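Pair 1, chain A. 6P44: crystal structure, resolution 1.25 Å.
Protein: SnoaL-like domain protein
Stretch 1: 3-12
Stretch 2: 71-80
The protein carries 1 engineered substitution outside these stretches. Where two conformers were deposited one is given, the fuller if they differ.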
# COMPACT_ATOMS: atom_id res chain seq x y z
N THR A 3 -11.29 11.85 -10.08
CA THR A 3 -11.82 11.64 -8.75
C THR A 3 -11.45 10.27 -8.21
O THR A 3 -11.09 9.37 -8.97
CB THR A 3 -13.34 11.74 -8.78
OG1 THR A 3 -13.85 10.65 -9.55
CG2 THR A 3 -13.80 13.05 -9.41
N PRO A 4 -11.58 10.07 -6.90
CA PRO A 4 -11.41 8.72 -6.36
C PRO A 4 -12.29 7.68 -7.04
O PRO A 4 -11.82 6.56 -7.33
CB PRO A 4 -11.69 8.92 -4.87
CG PRO A 4 -11.30 10.33 -4.60
CD PRO A 4 -11.71 11.08 -5.84
N GLN A 5 -13.55 8.02 -7.35
CA GLN A 5 -14.40 7.08 -8.07
C GLN A 5 -13.81 6.73 -9.43
O GLN A 5 -13.79 5.55 -9.82
CB GLN A 5 -15.81 7.65 -8.23
CG GLN A 5 -16.71 6.73 -9.03
CD GLN A 5 -18.05 7.33 -9.31
OE1 GLN A 5 -18.27 8.53 -9.11
NE2 GLN A 5 -18.96 6.51 -9.79
N ASP A 6 -13.34 7.74 -10.17
CA ASP A 6 -12.69 7.47 -11.46
C ASP A 6 -11.52 6.52 -11.27
O ASP A 6 -11.31 5.59 -12.06
CB ASP A 6 -12.10 8.77 -12.06
CG ASP A 6 -13.14 9.75 -12.57
OD1 ASP A 6 -14.21 9.33 -13.06
OD2 ASP A 6 -12.83 10.97 -12.53
N ASN A 7 -10.73 6.75 -10.22
CA ASN A 7 -9.53 5.95 -10.03
C ASN A 7 -9.87 4.52 -9.65
O ASN A 7 -9.21 3.57 -10.09
CB ASN A 7 -8.62 6.60 -9.00
CG ASN A 7 -8.18 7.98 -9.41
OD1 ASN A 7 -8.17 8.33 -10.60
ND2 ASN A 7 -7.77 8.76 -8.44
N ALA A 8 -10.92 4.33 -8.84
CA ALA A 8 -11.40 3.00 -8.54
C ALA A 8 -11.85 2.30 -9.82
O ALA A 8 -11.55 1.12 -10.04
CB ALA A 8 -12.53 3.07 -7.52
N ASN A 9 -12.57 3.02 -10.66
CA ASN A 9 -12.99 2.45 -11.94
C ASN A 9 -11.78 2.02 -12.76
O ASN A 9 -11.80 0.98 -13.41
CB ASN A 9 -13.80 3.48 -12.73
CG ASN A 9 -15.19 3.71 -12.16
OD1 ASN A 9 -15.69 2.93 -11.34
ND2 ASN A 9 -15.82 4.80 -12.58
N THR A 10 -10.74 2.85 -12.77
CA THR A 10 -9.55 2.50 -13.54
C THR A 10 -8.88 1.24 -12.99
O THR A 10 -8.43 0.40 -13.77
CB THR A 10 -8.59 3.69 -13.57
OG1 THR A 10 -9.27 4.79 -14.20
CG2 THR A 10 -7.29 3.34 -14.32
N VAL A 11 -8.83 1.10 -11.66
CA VAL A 11 -8.31 -0.14 -11.09
C VAL A 11 -9.11 -1.33 -11.57
O VAL A 11 -8.55 -2.38 -11.90
CB VAL A 11 -8.24 -0.06 -9.55
CG1 VAL A 11 -7.92 -1.43 -8.97
CG2 VAL A 11 -7.18 0.96 -9.12
N HIS A 12 -10.44 -1.22 -11.59
CA HIS A 12 -11.23 -2.35 -12.06
C HIS A 12 -10.94 -2.67 -13.53
O HIS A 12 -10.91 -3.84 -13.91
CB HIS A 12 -12.71 -2.10 -11.81
CG HIS A 12 -13.13 -2.38 -10.41
ND1 HIS A 12 -13.63 -3.59 -10.00
CD2 HIS A 12 -13.11 -1.59 -9.31
CE1 HIS A 12 -13.91 -3.54 -8.71
NE2 HIS A 12 -13.61 -2.34 -8.27
N ARG A 71 -9.54 0.92 -1.39
CA ARG A 71 -9.70 2.23 -0.77
C ARG A 71 -9.14 3.28 -1.71
O ARG A 71 -7.91 3.41 -1.86
CB ARG A 71 -9.00 2.31 0.60
CG ARG A 71 -9.58 1.36 1.66
CD ARG A 71 -8.72 0.16 1.89
NE ARG A 71 -9.38 -0.94 2.60
CZ ARG A 71 -9.35 -1.17 3.91
NH1 ARG A 71 -8.69 -0.38 4.74
NH2 ARG A 71 -10.00 -2.21 4.41
N ALA A 72 -10.03 4.04 -2.33
CA ALA A 72 -9.68 5.13 -3.23
C ALA A 72 -9.75 6.43 -2.45
O ALA A 72 -10.83 6.85 -2.01
CB ALA A 72 -10.60 5.15 -4.45
N LEU A 73 -8.59 7.06 -2.27
CA LEU A 73 -8.42 8.20 -1.37
C LEU A 73 -7.50 9.20 -2.05
O LEU A 73 -6.41 8.82 -2.48
CB LEU A 73 -7.73 7.76 -0.06
CG LEU A 73 -8.46 6.65 0.69
CD1 LEU A 73 -7.64 6.22 1.88
CD2 LEU A 73 -9.85 7.07 1.14
N GLY A 74 -7.88 10.46 -2.10
CA GLY A 74 -7.01 11.44 -2.75
C GLY A 74 -6.75 11.01 -4.17
O GLY A 74 -7.67 10.67 -4.92
N HIS A 75 -5.47 11.00 -4.56
CA HIS A 75 -5.05 10.60 -5.90
C HIS A 75 -4.58 9.15 -5.94
O HIS A 75 -3.93 8.74 -6.92
CB HIS A 75 -3.95 11.54 -6.41
CG HIS A 75 -4.35 12.97 -6.39
ND1 HIS A 75 -5.32 13.49 -7.22
CD2 HIS A 75 -3.93 14.00 -5.61
CE1 HIS A 75 -5.48 14.77 -6.97
NE2 HIS A 75 -4.65 15.11 -5.99
N GLU A 76 -4.90 8.37 -4.91
CA GLU A 76 -4.35 7.03 -4.74
C GLU A 76 -5.46 5.99 -4.63
O GLU A 76 -6.59 6.29 -4.23
CB GLU A 76 -3.45 6.94 -3.50
CG GLU A 76 -2.45 8.09 -3.37
CD GLU A 76 -1.23 7.74 -2.55
OE1 GLU A 76 -0.94 6.54 -2.35
OE2 GLU A 76 -0.54 8.68 -2.13
N VAL A 77 -5.11 4.74 -4.91
CA VAL A 77 -5.96 3.61 -4.59
C VAL A 77 -5.08 2.50 -4.03
O VAL A 77 -4.11 2.09 -4.68
CB VAL A 77 -6.73 3.07 -5.81
CG1 VAL A 77 -7.65 1.93 -5.37
CG2 VAL A 77 -7.55 4.17 -6.50
N ALA A 78 -5.40 2.04 -2.82
CA ALA A 78 -4.78 0.86 -2.24
C ALA A 78 -5.79 -0.27 -2.32
O ALA A 78 -6.96 -0.07 -1.98
CB ALA A 78 -4.38 1.07 -0.78
N PHE A 79 -5.35 -1.43 -2.78
CA PHE A 79 -6.27 -2.55 -2.95
C PHE A 79 -5.59 -3.86 -2.62
O PHE A 79 -4.42 -4.07 -2.92
CB PHE A 79 -6.97 -2.58 -4.32
CG PHE A 79 -6.06 -2.49 -5.53
CD1 PHE A 79 -5.40 -1.32 -5.88
CD2 PHE A 79 -5.93 -3.59 -6.37
CE1 PHE A 79 -4.61 -1.25 -7.04
CE2 PHE A 79 -5.13 -3.52 -7.51
CZ PHE A 79 -4.49 -2.36 -7.84
N TYR A 80 -6.35 -4.72 -1.95
CA TYR A 80 -5.91 -6.06 -1.56
C TYR A 80 -6.75 -7.02 -2.38
O TYR A 80 -7.98 -6.93 -2.39
CB TYR A 80 -6.15 -6.22 -0.06
CG TYR A 80 -5.69 -7.52 0.57
CD1 TYR A 80 -4.58 -8.21 0.12
CD2 TYR A 80 -6.39 -8.05 1.65
CE1 TYR A 80 -4.18 -9.39 0.72
CE2 TYR A 80 -5.99 -9.22 2.25
CZ TYR A 80 -4.89 -9.89 1.79
OH TYR A 80 -4.49 -11.08 2.39
O HOH W 1 -8.21 8.04 -5.66
O HOH W 2 -7.19 11.63 -8.34

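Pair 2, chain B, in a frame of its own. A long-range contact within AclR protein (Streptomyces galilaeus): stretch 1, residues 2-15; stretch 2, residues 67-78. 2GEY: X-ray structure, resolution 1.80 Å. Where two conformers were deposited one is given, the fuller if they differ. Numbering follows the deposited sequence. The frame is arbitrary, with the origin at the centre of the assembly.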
# COMPACT_ATOMS: atom_id res chain seq x y z
N SER B 2 -4.68 16.96 -20.81
CA SER B 2 -5.60 17.18 -19.66
C SER B 2 -5.56 15.98 -18.74
O SER B 2 -5.07 14.92 -19.13
CB SER B 2 -7.02 17.35 -20.16
OG SER B 2 -7.52 16.11 -20.62
N MET B 3 -6.11 16.13 -17.54
CA MET B 3 -6.21 15.03 -16.60
C MET B 3 -6.98 13.85 -17.20
O MET B 3 -6.57 12.71 -17.06
CB MET B 3 -6.89 15.49 -15.31
CG MET B 3 -6.04 16.43 -14.46
SD MET B 3 -6.88 17.00 -12.97
CE MET B 3 -7.93 18.28 -13.65
N ALA B 4 -8.08 14.15 -17.89
CA ALA B 4 -8.90 13.11 -18.52
C ALA B 4 -8.10 12.31 -19.54
O ALA B 4 -8.19 11.08 -19.58
CB ALA B 4 -10.10 13.74 -19.18
N GLU B 5 -7.30 13.00 -20.35
CA GLU B 5 -6.48 12.34 -21.38
C GLU B 5 -5.38 11.50 -20.76
O GLU B 5 -5.09 10.39 -21.24
CB GLU B 5 -5.89 13.38 -22.33
CG GLU B 5 -6.97 13.97 -23.24
CD GLU B 5 -6.65 15.35 -23.77
OE1 GLU B 5 -5.58 15.93 -23.45
OE2 GLU B 5 -7.49 15.83 -24.55
N ARG B 6 -4.75 12.00 -19.70
CA ARG B 6 -3.70 11.25 -19.03
C ARG B 6 -4.26 10.01 -18.34
O ARG B 6 -3.63 8.95 -18.38
CB ARG B 6 -2.90 12.14 -18.08
CG ARG B 6 -2.07 13.18 -18.82
CD ARG B 6 -1.22 14.02 -17.90
NE ARG B 6 -1.98 15.06 -17.22
CZ ARG B 6 -2.29 16.25 -17.74
NH1 ARG B 6 -1.94 16.57 -18.98
NH2 ARG B 6 -2.98 17.13 -17.02
N LYS B 7 -5.44 10.12 -17.73
CA LYS B 7 -6.13 8.93 -17.21
C LYS B 7 -6.37 7.90 -18.31
O LYS B 7 -6.07 6.71 -18.14
CB LYS B 7 -7.45 9.30 -16.53
CG LYS B 7 -7.22 10.01 -15.20
CD LYS B 7 -8.50 10.14 -14.37
CE LYS B 7 -9.47 11.16 -14.93
NZ LYS B 7 -10.54 11.49 -13.92
N ALA B 8 -6.86 8.35 -19.46
CA ALA B 8 -7.11 7.46 -20.59
C ALA B 8 -5.83 6.75 -21.03
O ALA B 8 -5.84 5.55 -21.30
CB ALA B 8 -7.73 8.22 -21.75
N LEU B 9 -4.71 7.49 -21.09
CA LEU B 9 -3.44 6.86 -21.48
C LEU B 9 -3.02 5.81 -20.45
O LEU B 9 -2.58 4.72 -20.81
CB LEU B 9 -2.35 7.91 -21.66
CG LEU B 9 -2.52 8.78 -22.91
CD1 LEU B 9 -1.64 10.01 -22.84
CD2 LEU B 9 -2.23 7.96 -24.18
N CYS B 10 -3.18 6.12 -19.17
CA CYS B 10 -2.87 5.14 -18.12
C CYS B 10 -3.73 3.88 -18.24
O CYS B 10 -3.25 2.76 -18.04
CB CYS B 10 -3.04 5.76 -16.73
SG CYS B 10 -1.78 7.00 -16.38
N LEU B 11 -4.98 4.05 -18.60
CA LEU B 11 -5.86 2.89 -18.77
C LEU B 11 -5.50 2.09 -20.01
O LEU B 11 -5.76 0.89 -20.07
CB LEU B 11 -7.32 3.33 -18.76
CG LEU B 11 -7.79 3.90 -17.41
CD1 LEU B 11 -9.21 4.38 -17.52
CD2 LEU B 11 -7.67 2.86 -16.29
N GLU B 12 -4.85 2.73 -20.98
CA GLU B 12 -4.31 1.99 -22.13
C GLU B 12 -3.12 1.13 -21.73
O GLU B 12 -2.94 0.02 -22.26
CB GLU B 12 -3.95 2.94 -23.28
CG GLU B 12 -5.17 3.52 -23.97
CD GLU B 12 -6.17 2.46 -24.36
OE1 GLU B 12 -5.91 1.72 -25.34
OE2 GLU B 12 -7.22 2.35 -23.68
N MET B 13 -2.31 1.64 -20.81
CA MET B 13 -1.23 0.86 -20.23
C MET B 13 -1.77 -0.33 -19.43
O MET B 13 -1.26 -1.44 -19.56
CB MET B 13 -0.34 1.77 -19.39
CG MET B 13 0.34 2.84 -20.21
SD MET B 13 1.25 4.03 -19.20
CE MET B 13 2.80 3.19 -19.02
N VAL B 14 -2.83 -0.12 -18.65
CA VAL B 14 -3.52 -1.23 -17.98
C VAL B 14 -4.03 -2.26 -19.01
O VAL B 14 -3.84 -3.47 -18.86
CB VAL B 14 -4.69 -0.72 -17.09
CG1 VAL B 14 -5.51 -1.88 -16.54
CG2 VAL B 14 -4.17 0.14 -15.94
N ALA B 15 -4.65 -1.77 -20.08
CA ALA B 15 -5.16 -2.66 -21.12
C ALA B 15 -4.04 -3.49 -21.74
O ALA B 15 -4.24 -4.66 -22.01
CB ALA B 15 -5.89 -1.88 -22.20
N SER B 67 -9.41 2.21 -8.29
CA SER B 67 -9.58 3.65 -8.29
C SER B 67 -8.52 4.30 -9.17
O SER B 67 -7.42 3.78 -9.33
CB SER B 67 -9.50 4.23 -6.87
OG SER B 67 -8.16 4.46 -6.47
N ILE B 68 -8.88 5.43 -9.76
CA ILE B 68 -7.97 6.23 -10.57
C ILE B 68 -8.17 7.70 -10.19
O ILE B 68 -9.30 8.13 -9.92
CB ILE B 68 -8.12 5.93 -12.09
CG1 ILE B 68 -7.09 6.71 -12.89
CG2 ILE B 68 -9.55 6.21 -12.60
CD1 ILE B 68 -6.90 6.18 -14.30
N MET B 69 -7.07 8.43 -10.10
CA MET B 69 -7.11 9.81 -9.68
C MET B 69 -6.08 10.57 -10.49
O MET B 69 -5.06 10.00 -10.84
CB MET B 69 -6.76 9.89 -8.19
CG MET B 69 -6.88 11.24 -7.57
SD MET B 69 -6.45 11.20 -5.82
CE MET B 69 -7.51 9.86 -5.26
N ALA B 70 -6.37 11.83 -10.79
CA ALA B 70 -5.44 12.68 -11.52
C ALA B 70 -5.44 14.09 -10.96
O ALA B 70 -6.50 14.62 -10.58
CB ALA B 70 -5.80 12.70 -12.99
N GLU B 71 -4.26 14.69 -10.92
CA GLU B 71 -4.09 16.08 -10.53
C GLU B 71 -2.81 16.59 -11.18
O GLU B 71 -1.81 15.86 -11.24
CB GLU B 71 -4.01 16.24 -9.01
CG GLU B 71 -4.19 17.70 -8.52
CD GLU B 71 -4.15 17.85 -7.00
OE1 GLU B 71 -3.68 16.95 -6.31
OE2 GLU B 71 -4.61 18.91 -6.49
N GLU B 72 -2.85 17.83 -11.65
CA GLU B 72 -1.70 18.40 -12.35
C GLU B 72 -1.26 17.44 -13.47
O GLU B 72 -2.07 17.01 -14.28
CB GLU B 72 -0.57 18.66 -11.35
CG GLU B 72 -0.96 19.46 -10.12
CD GLU B 72 0.21 19.66 -9.20
OE1 GLU B 72 0.57 18.70 -8.48
OE2 GLU B 72 0.79 20.76 -9.22
N ASP B 73 0.03 17.07 -13.48
CA ASP B 73 0.58 16.19 -14.52
C ASP B 73 0.70 14.72 -14.08
O ASP B 73 1.35 13.91 -14.75
CB ASP B 73 1.95 16.72 -15.01
CG ASP B 73 2.93 16.99 -13.86
OD1 ASP B 73 2.61 16.76 -12.68
OD2 ASP B 73 4.05 17.48 -14.17
N ARG B 74 0.04 14.38 -12.96
CA ARG B 74 0.14 13.06 -12.39
C ARG B 74 -1.17 12.28 -12.44
O ARG B 74 -2.26 12.85 -12.45
CB ARG B 74 0.61 13.17 -10.94
CG ARG B 74 2.05 13.63 -10.80
CD ARG B 74 2.47 13.71 -9.34
NE ARG B 74 1.83 14.83 -8.65
CZ ARG B 74 1.11 14.76 -7.52
NH1 ARG B 74 0.91 13.62 -6.88
NH2 ARG B 74 0.59 15.87 -7.03
N VAL B 75 -1.03 10.95 -12.44
CA VAL B 75 -2.16 10.03 -12.33
C VAL B 75 -1.75 8.93 -11.34
O VAL B 75 -0.59 8.51 -11.35
CB VAL B 75 -2.51 9.40 -13.69
CG1 VAL B 75 -3.74 8.47 -13.55
CG2 VAL B 75 -2.76 10.47 -14.74
N ALA B 76 -2.69 8.49 -10.51
CA ALA B 76 -2.46 7.37 -9.59
C ALA B 76 -3.58 6.34 -9.74
O ALA B 76 -4.77 6.71 -9.82
CB ALA B 76 -2.39 7.86 -8.15
N LEU B 77 -3.21 5.07 -9.77
CA LEU B 77 -4.15 3.97 -9.94
C LEU B 77 -3.95 3.01 -8.80
O LEU B 77 -2.83 2.58 -8.54
CB LEU B 77 -3.90 3.22 -11.24
CG LEU B 77 -4.05 4.07 -12.51
CD1 LEU B 77 -2.73 4.73 -12.86
CD2 LEU B 77 -4.51 3.21 -13.65
N ARG B 78 -5.04 2.67 -8.13
CA ARG B 78 -5.05 1.61 -7.14
C ARG B 78 -5.57 0.36 -7.85
O ARG B 78 -6.69 0.35 -8.36
CB ARG B 78 -5.93 1.98 -5.95
CG ARG B 78 -5.95 0.90 -4.86
CD ARG B 78 -6.50 1.43 -3.53
NE ARG B 78 -7.79 2.10 -3.69
CZ ARG B 78 -8.97 1.49 -3.73
NH1 ARG B 78 -9.06 0.18 -3.60
NH2 ARG B 78 -10.06 2.20 -3.87
O HOH W 3 -3.03 14.47 -14.62
O HOH W 4 -11.08 9.98 -11.25

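In both pairs the N-terminal part of a helix lies across a β-hairpin whose two strands are joined by a type II' turn. The helix axis makes an angle of 140° with the first strand in each, and of 47° (pair 1) or 45° (pair 2) with the second, at closest approaches of 7.5 to 8.5 Å. Fourteen central residues superpose with an RMSD of 0.5 Å, so the differences lie mainly in the side chains.

The first inward position is Pro A4 in pair 1 and Met B3 in pair 2. Each meets an alanine of the first strand, Ala A72 or Ala B70: Pro A4 CB lies 3.9 Å from Ala A72 CB, and Met B3 CB 3.8 Å from Ala B70 CB. Both side chains also reach the turn carbonyl, Pro A4 CG at 3.7 Å from Gly A74 O and Met B3 CG at 4.0 Å from Glu B72 O; the longer methionine in addition brings Met B3 SD to 3.4 Å from Ala B70 O.

One turn further along, Asn A7 matches Arg B6. Both pack their CB against the second-strand valine, which superposes closely: Asn A7 CB is 3.6 Å from Val A77 CG2, and Arg B6 CB 3.7 Å from Val B75 CG2. Their polar ends reach the hairpin turn through equivalent waters, and the arginine adds a direct bond. Water 1 accepts from Asn A7 ND2 (2.9 Å) and donates to Gly A74 O and Glu A76 O (both 2.8 Å). Water 3 accepts from Arg B6 NE (2.9 Å) and donates to Glu B72 O (2.7 Å) and Arg B74 O (2.8 Å). The longer arginine adds a direct but weak hydrogen bond from Arg B6 NH2 to Glu B72 O (2.9 Å).

Ala A8 and Lys B7 point sideways. Ala A8 CB approaches Ala A72 CB at 4.2 Å; the aliphatic part of the lysine covers the same alanine position, with Lys B7 CG 3.8 Å from Ala B70 CB, and carries Lys B7 NZ to water 4 (3.1 Å), which donates to Ile B68 O (2.9 Å).

Deeper along the helix, Val A11 matches Cys B10, and Phe A79 matches Leu B77. Val A11 CG1 sits over the phenylalanine face, 3.6 Å from the Phe A79 ring centroid, while Val A11 CG2 meets Val A77 CG1 at 3.9 Å. In pair 2, Cys B10 SG lies 3.7 Å from Val B75 CB, and Cys B10 CB 4.0 Å from Leu B77 CD1. Pair 1 thus has a CH-π contact here where pair 2 has aliphatic and sulfur packing.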